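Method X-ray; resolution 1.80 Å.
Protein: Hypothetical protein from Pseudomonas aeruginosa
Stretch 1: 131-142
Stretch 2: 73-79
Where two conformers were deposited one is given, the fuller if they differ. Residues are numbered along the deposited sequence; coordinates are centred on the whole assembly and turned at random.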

# COMPACT_ATOMS: atom_id res chain seq x y z
N ALA A 131 -25.11 1.46 12.95
CA ALA A 131 -24.07 0.77 12.24
C ALA A 131 -22.86 0.59 13.14
O ALA A 131 -22.53 1.45 13.95
CB ALA A 131 -23.65 1.56 10.97
N LEU A 132 -22.17 -0.53 13.01
CA LEU A 132 -20.87 -0.68 13.70
C LEU A 132 -19.74 -0.15 12.82
O LEU A 132 -19.33 -0.76 11.84
CB LEU A 132 -20.67 -2.14 14.14
CG LEU A 132 -19.42 -2.45 14.93
CD1 LEU A 132 -19.40 -1.63 16.26
CD2 LEU A 132 -19.35 -3.97 15.22
N TYR A 133 -19.26 1.04 13.16
CA TYR A 133 -18.36 1.80 12.29
C TYR A 133 -16.94 1.43 12.69
O TYR A 133 -16.56 1.57 13.87
CB TYR A 133 -18.57 3.28 12.47
CG TYR A 133 -17.58 4.15 11.71
CD1 TYR A 133 -17.62 4.22 10.31
CD2 TYR A 133 -16.61 4.91 12.38
CE1 TYR A 133 -16.73 5.02 9.59
CE2 TYR A 133 -15.72 5.70 11.66
CZ TYR A 133 -15.78 5.75 10.28
OH TYR A 133 -14.86 6.55 9.61
N ILE A 134 -16.17 0.96 11.72
CA ILE A 134 -14.78 0.49 11.93
C ILE A 134 -13.92 1.22 10.90
O ILE A 134 -14.06 1.02 9.69
CB ILE A 134 -14.67 -1.05 11.71
CG1 ILE A 134 -15.73 -1.76 12.55
CG2 ILE A 134 -13.23 -1.56 12.08
CD1 ILE A 134 -15.93 -3.25 12.24
N GLU A 135 -13.06 2.10 11.40
CA GLU A 135 -12.21 2.95 10.58
C GLU A 135 -10.82 2.36 10.55
O GLU A 135 -10.15 2.26 11.59
CB GLU A 135 -12.22 4.36 11.16
CG GLU A 135 -11.60 5.41 10.34
CD GLU A 135 -11.66 6.77 11.03
OE1 GLU A 135 -12.78 7.31 11.26
OE2 GLU A 135 -10.57 7.30 11.33
N ALA A 136 -10.38 1.96 9.35
CA ALA A 136 -8.98 1.57 9.18
C ALA A 136 -8.10 2.83 9.20
O ALA A 136 -8.54 3.90 8.77
CB ALA A 136 -8.78 0.82 7.85
N PRO A 137 -6.83 2.69 9.61
CA PRO A 137 -6.16 1.43 10.03
C PRO A 137 -6.32 0.97 11.49
O PRO A 137 -5.90 -0.15 11.81
CB PRO A 137 -4.68 1.73 9.71
CG PRO A 137 -4.54 3.19 9.86
CD PRO A 137 -5.87 3.81 9.54
N ALA A 138 -6.89 1.78 12.36
CA ALA A 138 -6.87 1.45 13.79
C ALA A 138 -7.84 0.35 14.18
O ALA A 138 -7.60 -0.33 15.17
CB ALA A 138 -7.11 2.65 14.63
N LEU A 139 -8.93 0.22 13.43
CA LEU A 139 -9.92 -0.85 13.58
C LEU A 139 -10.46 -0.92 15.01
O LEU A 139 -10.50 -2.00 15.63
CB LEU A 139 -9.32 -2.21 13.19
CG LEU A 139 -8.76 -2.41 11.78
CD1 LEU A 139 -8.40 -3.86 11.66
CD2 LEU A 139 -9.75 -2.02 10.74
N GLU A 140 -10.83 0.25 15.53
CA GLU A 140 -11.47 0.37 16.85
C GLU A 140 -12.96 0.63 16.64
O GLU A 140 -13.35 1.75 16.35
CB GLU A 140 -10.83 1.52 17.61
CG GLU A 140 -9.48 1.14 18.13
CD GLU A 140 -8.60 2.35 18.40
OE1 GLU A 140 -9.00 3.50 18.08
OE2 GLU A 140 -7.49 2.13 18.92
N PRO A 141 -13.78 -0.42 16.72
CA PRO A 141 -15.17 -0.19 16.33
C PRO A 141 -15.95 0.72 17.26
O PRO A 141 -15.67 0.79 18.47
CB PRO A 141 -15.79 -1.59 16.36
CG PRO A 141 -14.56 -2.55 16.21
CD PRO A 141 -13.55 -1.84 17.07
N ARG A 142 -16.93 1.43 16.70
CA ARG A 142 -17.91 2.08 17.55
C ARG A 142 -19.24 2.20 16.89
O ARG A 142 -19.33 2.29 15.64
CB ARG A 142 -17.44 3.45 17.99
CG ARG A 142 -17.24 4.41 16.87
CD ARG A 142 -16.57 5.70 17.34
NE ARG A 142 -16.11 6.50 16.20
CZ ARG A 142 -16.87 7.31 15.48
NH1 ARG A 142 -18.16 7.44 15.76
NH2 ARG A 142 -16.36 8.01 14.47
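Stretch 2, residues 73-79: VRKLHLL

The most distinctive feature of this contact is a single arginine side chain that reads two consecutive backbone carbonyls of a turn. Arg 74 NE donates a hydrogen bond to Ala 138 O at 2.8 Å, with an N-H...O angle of 142°, and Arg 74 NH2 donates another to Leu 139 O at 2.5 Å and 159°. Both acceptors lie at the edge of the guanidinium, near its plane, where the N-H bonds point. Both acceptors are main-chain carbonyl oxygens.

The turn that offers these carbonyls has an unusual backbone. The peptide bond before Pro 137 is cis, and Leu 139 takes phi/psi of 55/48°, in the left-handed region. Leu 139 N donates a hydrogen bond to Glu 135 O at 3.0 Å, tying the turn to the last residue of strand 131-135. Beyond it the chain returns alongside that strand: Tyr 133 N to Arg 142 O measures 2.8 Å and Arg 142 N to Tyr 133 O 2.9 Å.

Stretch 2 is extended throughout, with phi from -100 to -146° and psi from 116 to 155°. Its axis runs nearly antiparallel to that of strand 131-135, at 168° between the N-to-C directions, but the closest approach of the axes is 11.7 Å. That spacing is too wide for backbone pairing, and no hydrogen bond joins the main chain of one stretch to the main chain of the other; side chains fill the gap. The nearest alpha carbons belong to the turn: Leu 139 CA lies 7.3 Å from Leu 76 CA, and Ala 138 CA 8.0 Å from Arg 74 CA.

The alternation of the strand places Arg 74, Leu 76 and Leu 78 with CA-to-CB bonds toward stretch 1, whereas that of Lys 75 points away. Leu 76, with chi1 t and chi2 p, brings CD2 to 3.7 Å from Pro 141 CG, to 3.7 Å from Leu 139 O and to 4.3 Å from Ile 134 CG2. Leu 78, with chi1 m and chi2 t, directs CD1 to 3.9 Å from Ile 134 CD1, 4.0 Å from Leu 132 CD2 and 4.3 Å from Pro 141 CG. Pro 141 CG is the nearest Pro 141 atom to both leucines, and Ile 134 also touches both.

The order of contacts confirms the direction: Arg 74 meets the turn, and Leu 78 reaches back to Leu 132. In all, 323 Å² is buried, summed over both sides, with Arg 74 and Leu 139 the most covered residues of their respective stretches.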

# COMPACT_ATOMS: atom_id res chain seq x y z
N VAL A 73 1.24 -5.37 12.79
CA VAL A 73 0.10 -6.10 12.28
C VAL A 73 -0.94 -6.00 13.38
O VAL A 73 -0.61 -6.19 14.53
CB VAL A 73 0.45 -7.57 12.02
CG1 VAL A 73 -0.80 -8.36 11.57
CG2 VAL A 73 1.59 -7.67 11.01
N ARG A 74 -2.16 -5.66 13.01
CA ARG A 74 -3.29 -5.68 13.94
C ARG A 74 -4.40 -6.56 13.35
O ARG A 74 -4.72 -6.50 12.13
CB ARG A 74 -3.78 -4.26 14.26
CG ARG A 74 -5.25 -4.17 14.65
CD ARG A 74 -5.56 -3.05 15.63
NE ARG A 74 -6.99 -2.95 15.95
CZ ARG A 74 -7.67 -3.72 16.82
NH1 ARG A 74 -7.10 -4.71 17.51
NH2 ARG A 74 -8.95 -3.48 17.01
N LYS A 75 -4.97 -7.38 14.20
CA LYS A 75 -6.08 -8.21 13.80
C LYS A 75 -7.35 -7.83 14.62
O LYS A 75 -7.27 -7.33 15.74
CB LYS A 75 -5.71 -9.69 14.00
CG LYS A 75 -4.53 -10.16 13.14
CD LYS A 75 -4.14 -11.60 13.46
CE LYS A 75 -2.77 -11.90 12.83
NZ LYS A 75 -2.13 -13.18 13.28
N LEU A 76 -8.50 -8.12 14.02
CA LEU A 76 -9.81 -8.02 14.69
C LEU A 76 -10.73 -9.11 14.17
O LEU A 76 -10.87 -9.31 12.95
CB LEU A 76 -10.41 -6.63 14.46
CG LEU A 76 -11.82 -6.34 15.02
CD1 LEU A 76 -11.82 -6.39 16.58
CD2 LEU A 76 -12.31 -4.98 14.52
N HIS A 77 -11.36 -9.83 15.10
CA HIS A 77 -12.33 -10.88 14.79
C HIS A 77 -13.63 -10.62 15.56
O HIS A 77 -13.66 -10.66 16.79
CB HIS A 77 -11.79 -12.24 15.22
CG HIS A 77 -12.59 -13.40 14.71
ND1 HIS A 77 -12.36 -14.70 15.11
CD2 HIS A 77 -13.62 -13.47 13.83
CE1 HIS A 77 -13.22 -15.51 14.51
NE2 HIS A 77 -13.99 -14.79 13.72
N LEU A 78 -14.71 -10.36 14.83
CA LEU A 78 -16.02 -10.08 15.41
C LEU A 78 -17.04 -11.11 14.96
O LEU A 78 -17.02 -11.59 13.81
CB LEU A 78 -16.50 -8.67 14.98
CG LEU A 78 -15.67 -7.48 15.46
CD1 LEU A 78 -16.14 -6.24 14.79
CD2 LEU A 78 -15.75 -7.35 17.02
N LEU A 79 -17.86 -11.53 15.93
CA LEU A 79 -19.01 -12.38 15.65
C LEU A 79 -20.27 -11.59 16.04
O LEU A 79 -20.29 -10.88 17.02
CB LEU A 79 -18.93 -13.72 16.41
CG LEU A 79 -18.03 -14.84 15.85
CD1 LEU A 79 -17.88 -16.01 16.84
CD2 LEU A 79 -18.49 -15.43 14.51